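PDB 2OIW: putative 4-hydroxybenzoyl-CoA thioesterase from Geobacillus stearothermophilus, which probably hydrolyses the thioester bond of an acyl-coenzyme A substrate, as hotdog-fold thioesterases of the 4-hydroxybenzoyl-CoA type do. Local coordinates for residues Thr6-Pro11 with Asp71-Thr76; Pro28-Ala33 with Glu90-Asn95; Glu59-Asn64 with Cys99-Ser104. All coordinates share one frame; numbering follows the deposited sequence.

Contact 1: residues Thr6-Pro11 with Asp71-Thr76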
loop_
_atom_site.group_PDB
_atom_site.type_symbol
_atom_site.label_atom_id
_atom_site.label_comp_id
_atom_site.label_asym_id
_atom_site.label_seq_id
_atom_site.Cartn_x
_atom_site.Cartn_y
_atom_site.Cartn_z
ATOM N N THR A 6 9.065 2.647 21.074
ATOM C CA THR A 6 7.605 2.564 21.128
ATOM C C THR A 6 6.971 3.524 20.101
ATOM O O THR A 6 7.255 4.717 20.114
ATOM C CB THR A 6 7.095 2.971 22.525
ATOM O OG1 THR A 6 7.548 2.016 23.474
ATOM C CG2 THR A 6 5.560 3.007 22.553
ATOM N N THR A 7 6.103 3.006 19.235
ATOM C CA THR A 7 5.566 3.787 18.133
ATOM C C THR A 7 4.070 3.514 18.112
ATOM O O THR A 7 3.648 2.400 17.795
ATOM C CB THR A 7 6.227 3.362 16.767
ATOM O OG1 THR A 7 7.654 3.420 16.879
ATOM C CG2 THR A 7 5.808 4.277 15.617
ATOM N N VAL A 8 3.278 4.513 18.469
ATOM C CA VAL A 8 1.805 4.445 18.376
ATOM C C VAL A 8 1.358 4.807 16.955
ATOM O O VAL A 8 1.803 5.819 16.392
ATOM C CB VAL A 8 1.077 5.390 19.418
ATOM C CG1 VAL A 8 -0.435 5.167 19.388
ATOM C CG2 VAL A 8 1.599 5.155 20.844
ATOM N N ILE A 9 0.462 3.987 16.398
ATOM C CA ILE A 9 -0.067 4.182 15.057
ATOM C C ILE A 9 -1.583 4.096 15.073
ATOM O O ILE A 9 -2.152 3.225 15.750
ATOM C CB ILE A 9 0.475 3.082 14.138
ATOM C CG1 ILE A 9 1.959 3.340 13.868
ATOM C CG2 ILE A 9 -0.335 3.001 12.855
ATOM C CD1 ILE A 9 2.701 2.242 13.141
ATOM N N THR A 10 -2.226 4.965 14.298
ATOM C CA THR A 10 -3.666 4.915 14.052
ATOM C C THR A 10 -3.937 4.145 12.768
ATOM O O THR A 10 -3.557 4.611 11.704
ATOM C CB THR A 10 -4.205 6.342 13.931
ATOM O OG1 THR A 10 -3.965 7.022 15.166
ATOM C CG2 THR A 10 -5.686 6.365 13.694
ATOM N N PRO A 11 -4.577 2.954 12.866
ATOM C CA PRO A 11 -4.928 2.194 11.670
ATOM C C PRO A 11 -5.875 2.962 10.745
ATOM O O PRO A 11 -6.642 3.824 11.195
ATOM C CB PRO A 11 -5.584 0.921 12.224
ATOM C CG PRO A 11 -5.022 0.823 13.631
ATOM C CD PRO A 11 -4.903 2.210 14.106
ATOM N N ASP A 71 -6.181 2.338 18.266
ATOM C CA ASP A 71 -4.737 2.504 18.006
ATOM C C ASP A 71 -3.970 1.204 18.258
ATOM O O ASP A 71 -4.453 0.310 18.939
ATOM C CB ASP A 71 -4.159 3.660 18.840
ATOM C CG ASP A 71 -4.537 5.011 18.258
ATOM O OD1 ASP A 71 -5.083 5.045 17.120
ATOM O OD2 ASP A 71 -4.275 6.029 18.922
ATOM N N VAL A 72 -2.791 1.099 17.669
ATOM C CA VAL A 72 -1.901 -0.040 17.905
ATOM C C VAL A 72 -0.566 0.537 18.313
ATOM O O VAL A 72 -0.276 1.705 18.013
ATOM C CB VAL A 72 -1.709 -0.916 16.649
ATOM C CG1 VAL A 72 -3.071 -1.447 16.152
ATOM C CG2 VAL A 72 -0.940 -0.169 15.556
ATOM N N THR A 73 0.207 -0.261 19.041
ATOM C CA THR A 73 1.537 0.130 19.470
ATOM C C THR A 73 2.543 -0.890 19.010
ATOM O O THR A 73 2.399 -2.087 19.276
ATOM C CB THR A 73 1.636 0.272 21.004
ATOM O OG1 THR A 73 0.581 1.124 21.449
ATOM C CG2 THR A 73 2.958 0.877 21.400
ATOM N N VAL A 74 3.568 -0.381 18.334
ATOM C CA VAL A 74 4.698 -1.173 17.872
ATOM C C VAL A 74 5.836 -0.998 18.849
ATOM O O VAL A 74 6.223 0.131 19.174
ATOM C CB VAL A 74 5.107 -0.753 16.441
ATOM C CG1 VAL A 74 6.147 -1.745 15.842
ATOM C CG2 VAL A 74 3.823 -0.676 15.549
ATOM N N TYR A 75 6.327 -2.131 19.352
ATOM C CA TYR A 75 7.532 -2.193 20.176
ATOM C C TYR A 75 8.634 -2.818 19.357
ATOM O O TYR A 75 8.470 -3.909 18.808
ATOM C CB TYR A 75 7.293 -3.040 21.402
ATOM C CG TYR A 75 6.187 -2.511 22.272
ATOM C CD1 TYR A 75 6.455 -1.549 23.260
ATOM C CD2 TYR A 75 4.886 -2.970 22.132
ATOM C CE1 TYR A 75 5.452 -1.065 24.080
ATOM C CE2 TYR A 75 3.862 -2.471 22.947
ATOM C CZ TYR A 75 4.164 -1.533 23.917
ATOM O OH TYR A 75 3.183 -1.034 24.710
ATOM N N THR A 76 9.773 -2.143 19.318
ATOM C CA THR A 76 10.860 -2.527 18.437
ATOM C C THR A 76 12.145 -2.492 19.239
ATOM O O THR A 76 12.480 -1.474 19.834
ATOM C CB THR A 76 10.939 -1.589 17.213
ATOM O OG1 THR A 76 9.645 -1.524 16.570
ATOM C CG2 THR A 76 11.988 -2.119 16.220
HETATM O O HOH W 1 8.550 1.004 17.636
#

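Contact 2: residues Pro28-Ala33 with Glu90-Asn95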
loop_
_atom_site.group_PDB
_atom_site.type_symbol
_atom_site.label_atom_id
_atom_site.label_comp_id
_atom_site.label_asym_id
_atom_site.label_seq_id
_atom_site.Cartn_x
_atom_site.Cartn_y
_atom_site.Cartn_z
ATOM N N PRO A 28 4.005 -5.911 8.180
ATOM C CA PRO A 28 5.349 -5.473 7.874
ATOM C C PRO A 28 5.454 -3.959 7.663
ATOM O O PRO A 28 6.533 -3.403 7.839
ATOM C CB PRO A 28 5.672 -6.234 6.581
ATOM C CG PRO A 28 4.861 -7.456 6.670
ATOM C CD PRO A 28 3.568 -6.993 7.273
ATOM N N VAL A 29 4.351 -3.306 7.287
ATOM C CA VAL A 29 4.385 -1.870 7.019
ATOM C C VAL A 29 4.505 -1.132 8.361
ATOM O O VAL A 29 5.282 -0.193 8.495
ATOM C CB VAL A 29 3.158 -1.385 6.210
ATOM C CG1 VAL A 29 3.058 0.102 6.218
ATOM C CG2 VAL A 29 3.222 -1.868 4.748
ATOM N N TRP A 30 3.777 -1.615 9.354
ATOM C CA TRP A 30 3.830 -1.055 10.708
ATOM C C TRP A 30 5.152 -1.387 11.441
ATOM O O TRP A 30 5.722 -0.548 12.185
ATOM C CB TRP A 30 2.626 -1.637 11.464
ATOM C CG TRP A 30 1.305 -1.050 11.027
ATOM C CD1 TRP A 30 1.096 0.015 10.187
ATOM C CD2 TRP A 30 0.022 -1.441 11.505
ATOM N NE1 TRP A 30 -0.260 0.264 10.074
ATOM C CE2 TRP A 30 -0.932 -0.615 10.884
ATOM C CE3 TRP A 30 -0.419 -2.458 12.370
ATOM C CZ2 TRP A 30 -2.296 -0.761 11.117
ATOM C CZ3 TRP A 30 -1.756 -2.577 12.620
ATOM C CH2 TRP A 30 -2.678 -1.734 12.003
ATOM N N PHE A 31 5.648 -2.606 11.241
ATOM C CA PHE A 31 6.984 -2.998 11.736
ATOM C C PHE A 31 8.072 -2.118 11.144
ATOM O O PHE A 31 8.953 -1.668 11.864
ATOM C CB PHE A 31 7.302 -4.475 11.417
ATOM C CG PHE A 31 6.707 -5.456 12.398
ATOM C CD1 PHE A 31 6.624 -5.155 13.762
ATOM C CD2 PHE A 31 6.272 -6.693 11.954
ATOM C CE1 PHE A 31 6.098 -6.084 14.660
ATOM C CE2 PHE A 31 5.751 -7.623 12.822
ATOM C CZ PHE A 31 5.649 -7.332 14.175
ATOM N N GLU A 32 8.016 -1.853 9.844
ATOM C CA GLU A 32 9.012 -0.936 9.257
ATOM C C GLU A 32 8.881 0.487 9.821
ATOM O O GLU A 32 9.876 1.186 10.010
ATOM C CB GLU A 32 8.917 -0.921 7.720
ATOM C CG GLU A 32 10.070 -0.100 7.049
ATOM C CD GLU A 32 9.833 0.091 5.557
ATOM O OE1 GLU A 32 8.800 0.699 5.223
ATOM O OE2 GLU A 32 10.637 -0.418 4.731
ATOM N N ALA A 33 7.645 0.924 10.068
ATOM C CA ALA A 33 7.414 2.213 10.727
ATOM C C ALA A 33 8.091 2.245 12.137
ATOM O O ALA A 33 8.711 3.224 12.513
ATOM C CB ALA A 33 5.878 2.493 10.816
ATOM N N GLU A 90 10.406 -7.517 17.379
ATOM C CA GLU A 90 9.341 -6.505 17.330
ATOM C C GLU A 90 7.972 -7.115 17.592
ATOM O O GLU A 90 7.729 -8.304 17.278
ATOM C CB GLU A 90 9.377 -5.745 15.979
ATOM C CG GLU A 90 9.533 -6.691 14.770
ATOM C CD GLU A 90 10.304 -6.108 13.586
ATOM O OE1 GLU A 90 10.553 -4.867 13.541
ATOM O OE2 GLU A 90 10.651 -6.920 12.676
ATOM N N GLU A 91 7.077 -6.314 18.170
ATOM C CA GLU A 91 5.732 -6.781 18.486
ATOM C C GLU A 91 4.730 -5.677 18.184
ATOM O O GLU A 91 5.051 -4.503 18.304
ATOM C CB GLU A 91 5.620 -7.147 19.974
ATOM C CG GLU A 91 6.330 -8.395 20.378
ATOM C CD GLU A 91 6.102 -8.756 21.826
ATOM O OE1 GLU A 91 5.439 -7.965 22.548
ATOM O OE2 GLU A 91 6.612 -9.824 22.250
ATOM N N ILE A 92 3.526 -6.060 17.778
ATOM C CA ILE A 92 2.428 -5.097 17.673
ATOM C C ILE A 92 1.320 -5.485 18.635
ATOM O O ILE A 92 0.906 -6.645 18.673
ATOM C CB ILE A 92 1.883 -4.976 16.229
ATOM C CG1 ILE A 92 3.010 -4.633 15.259
ATOM C CG2 ILE A 92 0.833 -3.900 16.153
ATOM C CD1 ILE A 92 2.570 -4.637 13.834
ATOM N N HIS A 93 0.881 -4.507 19.438
ATOM C CA HIS A 93 -0.176 -4.677 20.413
ATOM C C HIS A 93 -1.398 -3.819 20.029
ATOM O O HIS A 93 -1.276 -2.763 19.386
ATOM C CB HIS A 93 0.281 -4.256 21.822
ATOM C CG HIS A 93 1.415 -5.062 22.383
ATOM N ND1 HIS A 93 1.585 -5.253 23.736
ATOM C CD2 HIS A 93 2.447 -5.709 21.783
ATOM C CE1 HIS A 93 2.666 -5.987 23.950
ATOM N NE2 HIS A 93 3.209 -6.276 22.779
ATOM N N GLN A 94 -2.571 -4.283 20.436
ATOM C CA GLN A 94 -3.810 -3.509 20.316
ATOM C C GLN A 94 -4.653 -3.866 21.532
ATOM O O GLN A 94 -4.698 -5.034 21.928
ATOM C CB GLN A 94 -4.558 -3.814 19.018
ATOM C CG GLN A 94 -5.834 -2.953 18.793
ATOM C CD GLN A 94 -6.443 -3.125 17.397
ATOM O OE1 GLN A 94 -6.887 -4.214 17.023
ATOM N NE2 GLN A 94 -6.473 -2.039 16.621
ATOM N N ASN A 95 -5.285 -2.869 22.151
ATOM C CA ASN A 95 -6.107 -3.138 23.338
ATOM C C ASN A 95 -5.324 -3.871 24.430
ATOM O O ASN A 95 -5.867 -4.714 25.139
ATOM C CB ASN A 95 -7.350 -3.956 22.946
ATOM C CG ASN A 95 -8.466 -3.849 23.983
ATOM O OD1 ASN A 95 -8.698 -2.770 24.562
ATOM N ND2 ASN A 95 -9.140 -4.973 24.253
HETATM O O HOH W 2 9.315 -2.800 14.420
#

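Contact 3: residues Glu59-Asn64 with Cys99-Ser104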
loop_
_atom_site.group_PDB
_atom_site.type_symbol
_atom_site.label_atom_id
_atom_site.label_comp_id
_atom_site.label_asym_id
_atom_site.label_seq_id
_atom_site.Cartn_x
_atom_site.Cartn_y
_atom_site.Cartn_z
ATOM N N GLU A 59 10.404 -12.465 9.586
ATOM C CA GLU A 59 9.431 -13.476 10.016
ATOM C C GLU A 59 8.370 -12.801 10.848
ATOM O O GLU A 59 8.688 -11.885 11.614
ATOM C CB GLU A 59 10.099 -14.595 10.850
ATOM C CG GLU A 59 11.555 -14.360 11.161
ATOM C CD GLU A 59 12.239 -15.535 11.848
ATOM O OE1 GLU A 59 11.694 -16.027 12.859
ATOM O OE2 GLU A 59 13.330 -15.951 11.370
ATOM N N VAL A 60 7.115 -13.238 10.707
ATOM C CA VAL A 60 6.006 -12.635 11.456
ATOM C C VAL A 60 5.097 -13.761 11.895
ATOM O O VAL A 60 4.794 -14.657 11.084
ATOM C CB VAL A 60 5.212 -11.610 10.600
ATOM C CG1 VAL A 60 3.966 -11.134 11.327
ATOM C CG2 VAL A 60 6.086 -10.419 10.176
ATOM N N ASP A 61 4.733 -13.744 13.174
ATOM C CA ASP A 61 3.682 -14.606 13.708
ATOM C C ASP A 61 2.442 -13.743 13.913
ATOM O O ASP A 61 2.507 -12.709 14.575
ATOM C CB ASP A 61 4.082 -15.271 15.048
ATOM C CG ASP A 61 5.113 -16.414 14.883
ATOM O OD1 ASP A 61 5.203 -17.086 13.821
ATOM O OD2 ASP A 61 5.819 -16.697 15.864
ATOM N N TYR A 62 1.323 -14.167 13.329
ATOM C CA TYR A 62 0.053 -13.451 13.439
ATOM C C TYR A 62 -0.727 -14.103 14.570
ATOM O O TYR A 62 -1.264 -15.188 14.395
ATOM C CB TYR A 62 -0.700 -13.519 12.100
ATOM C CG TYR A 62 0.012 -12.755 10.972
ATOM C CD1 TYR A 62 -0.254 -11.384 10.747
ATOM C CD2 TYR A 62 0.938 -13.394 10.134
ATOM C CE1 TYR A 62 0.391 -10.673 9.716
ATOM C CE2 TYR A 62 1.579 -12.699 9.100
ATOM C CZ TYR A 62 1.298 -11.332 8.909
ATOM O OH TYR A 62 1.930 -10.626 7.917
ATOM N N VAL A 63 -0.733 -13.466 15.739
ATOM C CA VAL A 63 -1.197 -14.104 16.983
ATOM C C VAL A 63 -2.685 -13.814 17.187
ATOM O O VAL A 63 -3.473 -14.677 17.545
ATOM C CB VAL A 63 -0.336 -13.566 18.202
ATOM C CG1 VAL A 63 -0.755 -14.178 19.533
ATOM C CG2 VAL A 63 1.174 -13.799 17.967
ATOM N N ASN A 64 -3.081 -12.574 16.951
ATOM C CA ASN A 64 -4.475 -12.172 17.144
ATOM C C ASN A 64 -4.829 -11.176 16.072
ATOM O O ASN A 64 -3.988 -10.420 15.659
ATOM C CB ASN A 64 -4.648 -11.513 18.516
ATOM C CG ASN A 64 -4.659 -12.521 19.653
ATOM O OD1 ASN A 64 -5.498 -13.417 19.686
ATOM N ND2 ASN A 64 -3.724 -12.372 20.607
ATOM N N CYS A 99 -0.610 -8.894 19.324
ATOM C CA CYS A 99 -1.332 -9.408 18.180
ATOM C C CYS A 99 -0.409 -9.909 17.092
ATOM O O CYS A 99 -0.841 -10.686 16.263
ATOM C CB CYS A 99 -2.290 -8.349 17.619
ATOM S SG CYS A 99 -3.614 -7.917 18.783
ATOM N N ALA A 100 0.831 -9.424 17.065
ATOM C CA ALA A 100 1.811 -9.835 16.054
ATOM C C ALA A 100 3.198 -9.783 16.636
ATOM O O ALA A 100 3.513 -8.861 17.392
ATOM C CB ALA A 100 1.742 -8.938 14.822
ATOM N N LYS A 101 4.005 -10.800 16.331
ATOM C CA LYS A 101 5.388 -10.854 16.783
ATOM C C LYS A 101 6.256 -11.043 15.560
ATOM O O LYS A 101 5.906 -11.828 14.682
ATOM C CB LYS A 101 5.594 -12.018 17.737
ATOM C CG LYS A 101 4.718 -11.954 18.983
ATOM C CD LYS A 101 5.058 -13.085 19.951
ATOM C CE LYS A 101 4.664 -14.444 19.392
ATOM N NZ LYS A 101 4.509 -15.469 20.472
ATOM N N GLY A 102 7.384 -10.335 15.494
ATOM C CA GLY A 102 8.208 -10.367 14.307
ATOM C C GLY A 102 9.672 -10.387 14.660
ATOM O O GLY A 102 10.088 -9.958 15.743
ATOM N N ARG A 103 10.455 -10.873 13.713
ATOM C CA ARG A 103 11.898 -10.698 13.724
ATOM C C ARG A 103 12.340 -10.271 12.330
ATOM O O ARG A 103 11.801 -10.753 11.311
ATOM C CB ARG A 103 12.575 -12.032 14.066
ATOM C CG ARG A 103 13.237 -12.106 15.416
ATOM C CD ARG A 103 13.732 -13.507 15.703
ATOM N NE ARG A 103 13.878 -13.688 17.149
ATOM C CZ ARG A 103 12.939 -14.187 17.961
ATOM N NH1 ARG A 103 11.764 -14.571 17.475
ATOM N NH2 ARG A 103 13.188 -14.309 19.271
ATOM N N SER A 104 13.343 -9.399 12.281
ATOM C CA SER A 104 13.932 -8.990 11.012
ATOM C C SER A 104 15.435 -8.804 11.131
ATOM O O SER A 104 15.963 -8.415 12.192
ATOM C CB SER A 104 13.278 -7.706 10.478
ATOM O OG SER A 104 13.244 -6.709 11.480
#

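Contact 1: residues Thr6-Pro11 with Asp71-Thr76
An antiparallel ladder of the hotdog sheet joins Thr6-Ile9 to Val72-Thr76, the short strand axes 4.6 Å apart and 157° from parallel. Thr7 and Val74 form a hydrogen-bonded pair: Val74 N reaches Thr7 O at 2.8 Å in an almost straight bond, while the return bond from Thr7 N to Val74 O is more bent. Ile9 and Val72 repeat the pattern with two nearly straight bonds, and the non-hydrogen-bonded pairs Thr6-Tyr75 and Val8-Thr73 fall between. A water bound to Thr7 OG1 donates to Thr76 OG1 and is also placed to donate to Val74 O, bridging the two strands beside the Thr7-Val74 pair.

The two faces differ. On the one carrying Thr7, Ile9, Val72 and Val74, Ile9 CD1 touches Val74 CG2 at 3.9 Å and Ile9 CB lies against Val72 CG2. Val72 CG2 sits between its own backbone N and carbonyl carbon (chi1 of CG1 -58°), which turns it to Ile9, while Val72 CG1 meets Pro11 CG at 3.9 Å. Trp30 of helix 27-34 covers Ile9, Pro11 and Val72. On the other face, Thr6 CG2 meets Thr73 CG2 methyl to methyl at 3.6 Å; Thr73 CG2 in turn lies over the rim of one face of the Tyr75 ring. Thr6 runs beside Tyr75, its OG1 3.7 Å from Tyr75 CD1.

Beyond the ladder, Thr10 OG1 donates to Asp71 OD1 at 3.0 Å, meeting it from above the carboxylate plane, 41° out of it. This side-chain bond ties the loop residue after strand 5-9 to the one before strand 72-81. The strand pair forms one margin of the antiparallel hotdog sheet, its Ile9, Val72 and Val74 face turned to the central helix.

Contact 2: residues Pro28-Ala33 with Glu90-Asn95
Phe31 leaves helix 27-34 and slides its ring between Glu90 and Ile92 of strand 85-94. Its CB lies 3.9 Å from Glu90 OE1. With CG anti to the carbonyl carbon (chi1 -82°), the ring heads for the strand. CG faces the carboxyl carbon of Glu90, and Phe31 CD1 meets Glu90 CG at 3.4 Å. Phe31 CE1 is shared between the two partners, touching Glu90 CG and, at 3.5 Å, Ile92 CG1. CZ ends near Glu90 O and Ile92 CG1.

The ring is thus held on both faces by CH-pi contacts. Glu90 CG stands over one face, 3.7 Å from the Phe31 ring centroid; over the opposite face Ile92 CD1 lies 4.0 Å from that centroid. The Glu90 carboxylate stacks on the Phe31 ring, the two planes 23° apart. Ile92 CD1 also meets Trp30 CB at 3.8 Å and sits at the edge of the indole, in its plane, so one methyl links both aromatic residues.

An alanine in place of Phe31 would probably open a gap between Glu90 CG and Ile92 CD1, leaving both without the ring they pack on.

The polar end of Glu90 is held elsewhere: OE2 forms a salt bridge with Arg35 and a hydrogen bond with Ser104. A water donates to Glu90 OE1 at 2.6 Å and to Phe31 O, clamping the carboxylate to the helix backbone. Helix 27-34 belongs to the central helical part that the curved hotdog sheet wraps. Here segment 28-33 runs at 113° to strand segment 90-94, with Phe31 also against Val74 of strand 72-81 and Val60 of strand 53-62, and Trp30 against Val72.

Contact 3: residues Glu59-Asn64 with Cys99-Ser104
Cys99 O is gripped by two successive backbone N-H groups, Val63 N at 2.8 Å and Asn64 N at 3.0 Å. Both reach it from the same face of its carbonyl plane, Val63 N from well above, and the Asn64 bond is the straighter at hydrogen. Around this grip Val63 CB packs on Cys99 O, and Asn64 CB meets Cys99 SG at 3.8 Å. Cys99 and Ala100 both face Ile92, so that strand 97-110 makes a classic beta bulge against strand 85-94.

Strands 53-62 and 97-110 are antiparallel neighbours in the hotdog sheet. Asp61 N donates to Lys101 O at 2.7 Å, and Glu59 and Arg103 form the next hydrogen-bonded pair. Between them Gly102 comes close, its CA 3.1 Å from Glu59 O.

On the face bearing Glu59, Asp61, Lys101 and Arg103, Glu59 CG lies 3.9 Å from Arg103 CB. The Lys101 chain, bent at chi3 (-68°), brings CE to 3.8 Å from Val63 CG2. Three of the charged ends have partners elsewhere: Arg103 pairs with Glu79, Glu59 with Arg57 of its own chain, and Asp61 with Arg57 of the third subunit, where the sheet continues across the interface.

In the fold
The three contacts lie on one antiparallel sheet and its helix. Strand 72-81 of contact 1 adjoins strand 85-94 of contact 2 through probable backbone hydrogen bonds, Tyr75 O to Glu91 N and Thr73 O to His93 N, each at 2.9 Å. On its other side strand 85-94 meets contact 3 in another probable backbone hydrogen bond, Glu90 O lying 2.7 Å from Gly102 N. Contacts 1 and 3 do not touch, their nearest atoms being about 7 Å apart, and contact 2 lies between them. The magnesium ion, at Ser14 and Thr16, is peripheral to all three: it lies about 11 Å from the side chain of Pro11, 10 Å from that of Trp30 and 13 Å from that of Tyr62.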